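Local coordinates for DNA ligase D 3'-phosphoesterase domain-containing protein (Methanocella paludicola, PDB 5DMP) that probably removes 3'-terminal phosphates and ribonucleotides from DNA ends during archaeal non-homologous end joining, as a metal-dependent phosphoesterase of the LigD family, at residues 77-82 with 154-159; 103-108 with 120-125. All coordinates share one frame; numbering follows the deposited sequence.

Interaction 1: 77-82 with 154-159. With EDO (1,2-ethanediol), chain C; EDO (1,2-ethanediol), chain B.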
ATOM      1  N   TRP A  77       5.963   5.613   5.017  1.00 25.36           N
ATOM      2  CA  TRP A  77       5.226   5.180   6.178  1.00 27.64           C
ATOM      3  C   TRP A  77       5.478   3.700   6.510  1.00 25.71           C
ATOM      4  O   TRP A  77       5.491   3.327   7.681  1.00 26.47           O
ATOM      5  CB  TRP A  77       3.708   5.568   5.993  1.00 27.86           C
ATOM      6  CG  TRP A  77       2.831   5.215   7.197  1.00 26.61           C
ATOM      7  CD1 TRP A  77       2.491   6.044   8.264  1.00 27.69           C
ATOM      8  CD2 TRP A  77       2.153   3.941   7.435  1.00 26.85           C
ATOM      9  NE1 TRP A  77       1.611   5.340   9.132  1.00 28.88           N
ATOM     10  CE2 TRP A  77       1.442   4.060   8.666  1.00 27.02           C
ATOM     11  CE3 TRP A  77       2.113   2.718   6.739  1.00 26.99           C
ATOM     12  CZ2 TRP A  77       0.670   2.990   9.194  1.00 26.88           C
ATOM     13  CZ3 TRP A  77       1.341   1.641   7.249  1.00 28.19           C
ATOM     14  CH2 TRP A  77       0.637   1.809   8.500  1.00 29.26           C
ATOM     15  N   ASP A  78       5.663   2.813   5.500  1.00 22.88           N
ATOM     16  CA  ASP A  78       6.085   1.464   5.766  1.00 23.68           C
ATOM     17  C   ASP A  78       6.808   1.001   4.513  1.00 24.43           C
ATOM     18  O   ASP A  78       6.565   1.543   3.426  1.00 23.98           O
ATOM     19  CB  ASP A  78       4.883   0.500   5.985  1.00 27.23           C
ATOM     20  CG  ASP A  78       5.304  -0.820   6.590  1.00 27.55           C
ATOM     21  OD1 ASP A  78       6.450  -0.928   7.119  1.00 30.51           O
ATOM     22  OD2 ASP A  78       4.530  -1.851   6.586  1.00 29.53           O
ATOM     23  N   ILE A  79       7.743   0.085   4.656  1.00 26.82           N
ATOM     24  CA  ILE A  79       8.484  -0.390   3.476  1.00 27.12           C
ATOM     25  C   ILE A  79       8.977  -1.822   3.785  1.00 26.98           C
ATOM     26  O   ILE A  79       9.144  -2.251   4.953  1.00 27.42           O
ATOM     27  CB  ILE A  79       9.661   0.576   3.127  1.00 27.26           C
ATOM     28  CG1 ILE A  79      10.170   0.305   1.691  1.00 29.02           C
ATOM     29  CG2 ILE A  79      10.779   0.404   4.205  1.00 28.01           C
ATOM     30  CD1 ILE A  79      11.029   1.453   1.138  1.00 28.06           C
ATOM     31  N   GLY A  80       9.159  -2.608   2.746  1.00 25.88           N
ATOM     32  CA  GLY A  80       9.707  -3.952   2.897  1.00 28.65           C
ATOM     33  C   GLY A  80       9.557  -4.621   1.535  1.00 27.53           C
ATOM     34  O   GLY A  80       9.803  -4.018   0.493  1.00 28.66           O
ATOM     35  N   THR A  81       9.169  -5.873   1.571  1.00 26.11           N
ATOM     36  CA  THR A  81       9.018  -6.665   0.368  1.00 27.06           C
ATOM     37  C   THR A  81       7.681  -7.399   0.479  1.00 26.55           C
ATOM     38  O   THR A  81       6.942  -7.182   1.470  1.00 27.18           O
ATOM     39  CB  THR A  81      10.176  -7.726   0.254  1.00 31.62           C
ATOM     40  OG1 THR A  81      10.199  -8.562   1.413  1.00 31.04           O
ATOM     41  CG2 THR A  81      11.572  -7.017   0.154  1.00 37.26           C
ATOM     42  N   TYR A  82       7.329  -8.217  -0.511  1.00 25.80           N
ATOM     43  CA  TYR A  82       6.110  -9.021  -0.381  1.00 26.48           C
ATOM     44  C   TYR A  82       6.301 -10.322  -1.115  1.00 29.75           C
ATOM     45  O   TYR A  82       7.226 -10.439  -1.931  1.00 30.71           O
ATOM     46  CB  TYR A  82       4.902  -8.225  -0.984  1.00 26.32           C
ATOM     47  CG  TYR A  82       4.935  -8.093  -2.489  1.00 24.84           C
ATOM     48  CD1 TYR A  82       4.301  -9.046  -3.296  1.00 29.71           C
ATOM     49  CD2 TYR A  82       5.563  -6.981  -3.109  1.00 26.31           C
ATOM     50  CE1 TYR A  82       4.280  -8.924  -4.679  1.00 34.06           C
ATOM     51  CE2 TYR A  82       5.577  -6.867  -4.505  1.00 25.83           C
ATOM     52  CZ  TYR A  82       4.963  -7.810  -5.268  1.00 31.88           C
ATOM     53  OH  TYR A  82       4.984  -7.671  -6.618  1.00 34.11           O
ATOM     54  N   ASP A 154       4.533   7.464  12.259  1.00 33.07           N
ATOM     55  CA  ASP A 154       5.739   8.186  11.832  1.00 31.75           C
ATOM     56  C   ASP A 154       6.586   7.435  10.787  1.00 28.92           C
ATOM     57  O   ASP A 154       6.341   6.259  10.507  1.00 29.25           O
ATOM     58  CB  ASP A 154       6.603   8.683  13.037  1.00 32.10           C
ATOM     59  CG  ASP A 154       5.782   9.562  13.979  1.00 41.85           C
ATOM     60  OD1 ASP A 154       4.905  10.317  13.462  1.00 39.35           O
ATOM     61  OD2 ASP A 154       5.948   9.409  15.227  1.00 41.31           O
ATOM     62  N   SER A 155       7.576   8.138  10.253  1.00 27.33           N
ATOM     63  CA  SER A 155       8.401   7.563   9.144  1.00 28.58           C
ATOM     64  C   SER A 155       9.133   6.319   9.585  1.00 31.17           C
ATOM     65  O   SER A 155       9.839   6.304  10.609  1.00 26.92           O
ATOM     66  CB  SER A 155       9.390   8.616   8.588  1.00 26.11           C
ATOM     67  OG  SER A 155      10.352   7.998   7.795  1.00 26.39           O
ATOM     68  N   VAL A 156       9.000   5.279   8.769  1.00 28.65           N
ATOM     69  CA  VAL A 156       9.753   4.029   8.960  1.00 30.18           C
ATOM     70  C   VAL A 156      11.223   4.282   8.604  1.00 31.66           C
ATOM     71  O   VAL A 156      12.113   3.573   9.092  1.00 31.07           O
ATOM     72  CB  VAL A 156       9.071   2.894   8.124  1.00 34.33           C
ATOM     73  CG1 VAL A 156       9.387   2.966   6.646  1.00 29.61           C
ATOM     74  CG2 VAL A 156       9.380   1.553   8.673  1.00 38.87           C
ATOM     75  N   LEU A 157      11.489   5.279   7.776  1.00 28.06           N
ATOM     76  CA  LEU A 157      12.912   5.531   7.363  1.00 31.55           C
ATOM     77  C   LEU A 157      13.673   6.406   8.381  1.00 34.97           C
ATOM     78  O   LEU A 157      14.875   6.196   8.621  1.00 35.83           O
ATOM     79  CB  LEU A 157      12.997   6.251   5.995  1.00 31.56           C
ATOM     80  CG  LEU A 157      12.603   5.279   4.835  1.00 39.12           C
ATOM     81  CD1 LEU A 157      12.844   5.981   3.510  1.00 40.72           C
ATOM     82  CD2 LEU A 157      13.337   3.967   4.846  1.00 41.17           C
ATOM     83  N   THR A 158      12.993   7.409   8.922  1.00 28.38           N
ATOM     84  CA  THR A 158      13.696   8.390   9.750  1.00 29.55           C
ATOM     85  C   THR A 158      13.106   8.577  11.138  1.00 29.54           C
ATOM     86  O   THR A 158      13.677   9.305  11.982  1.00 29.18           O
ATOM     87  CB  THR A 158      13.671   9.774   9.084  1.00 29.42           C
ATOM     88  OG1 THR A 158      12.306  10.211   8.923  1.00 26.77           O
ATOM     89  CG2 THR A 158      14.342   9.760   7.727  1.00 28.70           C
ATOM     90  N   GLY A 159      11.939   8.012  11.387  1.00 27.28           N
ATOM     91  CA  GLY A 159      11.210   8.234  12.644  1.00 28.74           C
ATOM     92  C   GLY A 159      10.548   9.601  12.747  1.00 29.47           C
ATOM     93  O   GLY A 159       9.875   9.868  13.737  1.00 28.83           O
TER
HETATM   94  C1  EDO C 202       7.647   3.843  12.830  1.00 51.28           C
HETATM   95  O1  EDO C 202       8.497   2.738  12.449  1.00 54.37           O
HETATM   96  C2  EDO C 202       8.529   4.968  13.347  1.00 44.30           C
HETATM   97  O2  EDO C 202       9.872   4.586  13.046  1.00 52.08           O
HETATM   98  C1  EDO B 201       2.224  14.518  13.015  1.00 56.15           C
HETATM   99  O1  EDO B 201       2.907  15.663  12.406  1.00 41.74           O
HETATM  100  C2  EDO B 201       1.885  13.410  12.018  1.00 58.10           C
HETATM  101  O2  EDO B 201       3.019  12.568  11.671  1.00 49.79           O
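V156 and I79 meet through the methyl that each carries between its backbone N and its carbonyl carbon: the V156 chi1 of 77° puts CG1 there, and the I79 chi1 of -164° sets CG1 anti to the backbone N and leaves CG2 in that place. The two side chains cross at about a right angle, V156 CG1 lying 3.8 Å from I79 CG2. The same V156 methyl rests on the strand backbone, 3.7 Å from D78 CA, while V156 CB sits 3.6 Å from W77 O. L157 adds a looser touch at the margin, its CD2 4.4 Å from I79 CG2.

Polar groups frame this small apolar patch. D78 points its CB away from the loop, and its carboxylate, OD1 4.1 Å from V156 CG2, is engaged by other residues: Y6 OH and the backbone N of L115 at OD2, the backbone N of K113 at OD1. W77 and D78 both face I8, a classic beta bulge in the pairing of strands 72-84 and 5-12. K114 NZ bonds to both W77 O and D154 O, joining strand and loop through a third element, and its charge also makes a cation-pi contact with the W77 ring.

The loop is braced from within: S155 OG accepts from T158 N at 2.9 Å, an ST motif, and G159 N reaches back to S155 O. From outside, the E61 carboxylate bonds to the hydroxyls of S155 and T158.

Between the two segments themselves the chemistry is therefore van der Waals packing, chiefly of V156. Directional polar bonds come from residues beyond them, and include those of K114 and E61 and a backbone hydrogen bond between V156 and V76.

Interaction 2: 103-108 with 120-125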
ATOM      1  N   GLN A 103      -5.836  -9.983 -13.822  1.00 41.38           N
ATOM      2  CA  GLN A 103      -7.133 -10.534 -13.432  1.00 39.29           C
ATOM      3  C   GLN A 103      -7.919  -9.714 -12.375  1.00 42.03           C
ATOM      4  O   GLN A 103      -9.104  -9.972 -12.144  1.00 39.61           O
ATOM      5  CB  GLN A 103      -6.976 -11.993 -12.988  1.00 46.35           C
ATOM      6  CG  GLN A 103      -8.263 -12.688 -12.513  1.00 54.51           C
ATOM      7  CD  GLN A 103      -8.028 -14.125 -12.024  1.00 59.24           C
ATOM      8  OE1 GLN A 103      -7.372 -14.340 -11.016  1.00 57.99           O
ATOM      9  NE2 GLN A 103      -8.556 -15.112 -12.758  1.00 60.78           N
ATOM     10  N   GLY A 104      -7.291  -8.732 -11.725  1.00 37.22           N
ATOM     11  CA  GLY A 104      -7.999  -7.920 -10.700  1.00 32.63           C
ATOM     12  C   GLY A 104      -8.132  -8.647  -9.353  1.00 32.56           C
ATOM     13  O   GLY A 104      -9.057  -8.355  -8.567  1.00 32.30           O
ATOM     14  N   LYS A 105      -7.222  -9.599  -9.089  1.00 31.42           N
ATOM     15  CA  LYS A 105      -7.219 -10.304  -7.805  1.00 31.41           C
ATOM     16  C   LYS A 105      -5.796 -10.564  -7.330  1.00 28.07           C
ATOM     17  O   LYS A 105      -5.101 -11.479  -7.798  1.00 28.89           O
ATOM     18  CB  LYS A 105      -8.024 -11.633  -7.903  1.00 31.89           C
ATOM     19  CG  LYS A 105      -8.015 -12.469  -6.618  1.00 33.10           C
ATOM     20  CD  LYS A 105      -8.966 -13.650  -6.872  1.00 39.95           C
ATOM     21  CE  LYS A 105      -8.921 -14.665  -5.767  1.00 45.68           C
ATOM     22  NZ  LYS A 105      -9.882 -15.736  -6.167  1.00 53.60           N
ATOM     23  N   ILE A 106      -5.338  -9.733  -6.391  1.00 30.56           N
ATOM     24  CA  ILE A 106      -3.969  -9.860  -5.929  1.00 28.82           C
ATOM     25  C   ILE A 106      -4.046 -10.297  -4.456  1.00 27.00           C
ATOM     26  O   ILE A 106      -4.780  -9.669  -3.650  1.00 27.18           O
ATOM     27  CB  ILE A 106      -3.270  -8.455  -5.997  1.00 29.53           C
ATOM     28  CG1 ILE A 106      -3.085  -7.993  -7.479  1.00 30.80           C
ATOM     29  CG2 ILE A 106      -1.931  -8.453  -5.234  1.00 27.49           C
ATOM     30  CD1 ILE A 106      -2.720  -6.491  -7.622  1.00 29.39           C
ATOM     31  N   GLU A 107      -3.334 -11.367  -4.137  1.00 25.98           N
ATOM     32  CA  GLU A 107      -3.199 -11.818  -2.711  1.00 26.72           C
ATOM     33  C   GLU A 107      -1.746 -11.953  -2.382  1.00 29.10           C
ATOM     34  O   GLU A 107      -1.047 -12.774  -3.007  1.00 27.71           O
ATOM     35  CB  GLU A 107      -3.920 -13.169  -2.516  1.00 29.29           C
ATOM     36  CG  GLU A 107      -5.395 -12.989  -2.895  1.00 30.28           C
ATOM     37  CD  GLU A 107      -6.224 -14.281  -2.916  1.00 40.44           C
ATOM     38  OE1 GLU A 107      -5.651 -15.370  -3.142  1.00 44.78           O
ATOM     39  OE2 GLU A 107      -7.460 -14.201  -2.653  1.00 38.06           O
ATOM     40  N   VAL A 108      -1.268 -11.150  -1.402  1.00 26.01           N
ATOM     41  CA  VAL A 108       0.167 -11.097  -1.125  1.00 25.84           C
ATOM     42  C   VAL A 108       0.415 -11.158   0.393  1.00 27.46           C
ATOM     43  O   VAL A 108      -0.487 -10.788   1.215  1.00 25.97           O
ATOM     44  CB  VAL A 108       0.768  -9.768  -1.661  1.00 25.93           C
ATOM     45  CG1 VAL A 108       0.881  -9.860  -3.223  1.00 27.67           C
ATOM     46  CG2 VAL A 108      -0.022  -8.495  -1.218  1.00 25.93           C
ATOM     47  N   ALA A 120      -5.257  -8.603   0.567  1.00 23.94           N
ATOM     48  CA  ALA A 120      -5.868  -8.752  -0.797  1.00 27.42           C
ATOM     49  C   ALA A 120      -6.149  -7.366  -1.404  1.00 25.02           C
ATOM     50  O   ALA A 120      -6.582  -6.398  -0.719  1.00 29.01           O
ATOM     51  CB  ALA A 120      -7.156  -9.554  -0.737  1.00 27.74           C
ATOM     52  N   LEU A 121      -6.022  -7.313  -2.731  1.00 26.50           N
ATOM     53  CA  LEU A 121      -6.405  -6.135  -3.533  1.00 26.50           C
ATOM     54  C   LEU A 121      -7.334  -6.694  -4.633  1.00 26.74           C
ATOM     55  O   LEU A 121      -6.883  -7.531  -5.397  1.00 29.95           O
ATOM     56  CB  LEU A 121      -5.171  -5.534  -4.245  1.00 28.86           C
ATOM     57  CG  LEU A 121      -4.470  -4.471  -3.431  1.00 33.34           C
ATOM     58  CD1 LEU A 121      -3.090  -4.276  -4.110  1.00 33.64           C
ATOM     59  CD2 LEU A 121      -5.272  -3.162  -3.400  1.00 28.14           C
ATOM     60  N   ILE A 122      -8.593  -6.251  -4.633  1.00 28.65           N
ATOM     61  CA  ILE A 122      -9.598  -6.878  -5.552  1.00 30.64           C
ATOM     62  C   ILE A 122     -10.167  -5.809  -6.455  1.00 30.62           C
ATOM     63  O   ILE A 122     -10.756  -4.832  -5.943  1.00 32.67           O
ATOM     64  CB  ILE A 122     -10.790  -7.495  -4.727  1.00 31.50           C
ATOM     65  CG1 ILE A 122     -10.237  -8.585  -3.766  1.00 33.40           C
ATOM     66  CG2 ILE A 122     -11.868  -8.122  -5.694  1.00 34.41           C
ATOM     67  CD1 ILE A 122      -9.538  -9.723  -4.493  1.00 33.97           C
ATOM     68  N   ARG A 123     -10.085  -6.005  -7.801  1.00 31.05           N
ATOM     69  CA  ARG A 123     -10.552  -4.923  -8.684  1.00 30.83           C
ATOM     70  C   ARG A 123     -12.092  -4.937  -8.740  1.00 40.25           C
ATOM     71  O   ARG A 123     -12.690  -6.006  -8.686  1.00 39.32           O
ATOM     72  CB  ARG A 123      -9.989  -5.055 -10.084  1.00 32.62           C
ATOM     73  CG  ARG A 123     -10.466  -3.898 -10.930  1.00 37.71           C
ATOM     74  CD  ARG A 123      -9.673  -3.871 -12.210  1.00 42.26           C
ATOM     75  NE  ARG A 123      -9.866  -5.124 -12.893  1.00 46.40           N
ATOM     76  CZ  ARG A 123      -8.874  -5.787 -13.478  1.00 48.64           C
ATOM     77  NH1 ARG A 123      -7.617  -5.326 -13.407  1.00 48.24           N
ATOM     78  NH2 ARG A 123      -9.140  -6.932 -14.092  1.00 48.49           N
ATOM     79  N   THR A 124     -12.722  -3.758  -8.770  1.00 50.37           N
ATOM     80  CA  THR A 124     -14.185  -3.685  -8.920  1.00 52.89           C
ATOM     81  C   THR A 124     -14.573  -3.070 -10.302  1.00 60.23           C
ATOM     82  O   THR A 124     -13.768  -2.385 -10.921  1.00 56.57           O
ATOM     83  CB  THR A 124     -14.857  -2.875  -7.807  1.00 51.20           C
ATOM     84  OG1 THR A 124     -14.901  -1.487  -8.161  1.00 43.50           O
ATOM     85  CG2 THR A 124     -14.154  -3.059  -6.435  1.00 42.12           C
ATOM     86  N   GLY A 125     -15.804  -3.282 -10.765  1.00 63.49           N
ATOM     87  CA  GLY A 125     -16.211  -2.735 -12.078  1.00 68.64           C
ATOM     88  C   GLY A 125     -16.877  -1.366 -11.970  1.00 65.70           C
ATOM     89  O   GLY A 125     -16.930  -0.584 -12.953  1.00 60.49           O
TER
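The antiparallel beta hairpin of strands 105-111 and 118-123 is represented here by its open end, where the chain leaves helix 97-103 and enters the sheet, and where R123 N bonds to G104 O at 2.7 Å. Over the short segments the strands run at 178° to one another, their axes 4.7 Å apart. I106 and L121 form the hydrogen-bonded pair, with I106 N to L121 O at 2.9 Å and L121 N to I106 O at 2.8 Å. The flanking pairs, K105 with I122 and E107 with A120, are non-hydrogen-bonded.

The two faces differ. On one, I106 and L121 lie side by side and point the same way, CB to CB at 3.9 Å, and W31 and W132 touch both. On the other, K105 and I122 lie alongside each other: the I122 CD1 methyl touches K105 CG at 3.8 Å while the lysine chain runs on, extended, away from the partner strand. A120 shares this face with E107.

R123 reaches the helix end. Its CG is anti to the backbone N, and the chi3 of 59° bends the chain at NE; the guanidinium lies with G104 CA 3.6 Å above its plane, over its centre. D102 O accepts from NH2, and Y101 O weakly from NH1, so the arginine meets carbonyls of the last helical turn, where the helix dipole would probably favour a positive charge. G104 has positive phi, and its CA lies 3.5 Å from R123 CB.

A Schellman motif closing a helix and passing directly into a beta hairpin is what this geometry describes, with an arginine of the partner strand laid across the glycine.

Both interactions belong to one antiparallel sheet, in which strands 72-84 and 105-111 are neighbours, and they touch where Y82 of the first packs on V108 of the second, CD1 to CG1 at 3.5 Å. Their centres nevertheless lie about 24 Å apart, on opposite sides of the chain's centre, and interaction 2 is nested within the loop that interaction 1 closes. Each is partly buried. In 103-108 with 120-125, regular main-chain pairing separates a buried aliphatic face from a more polar one; in 77-82 with 154-159, an irregular loop lies against a strand by side-chain packing, and lysine and glutamate from elsewhere supply polar links.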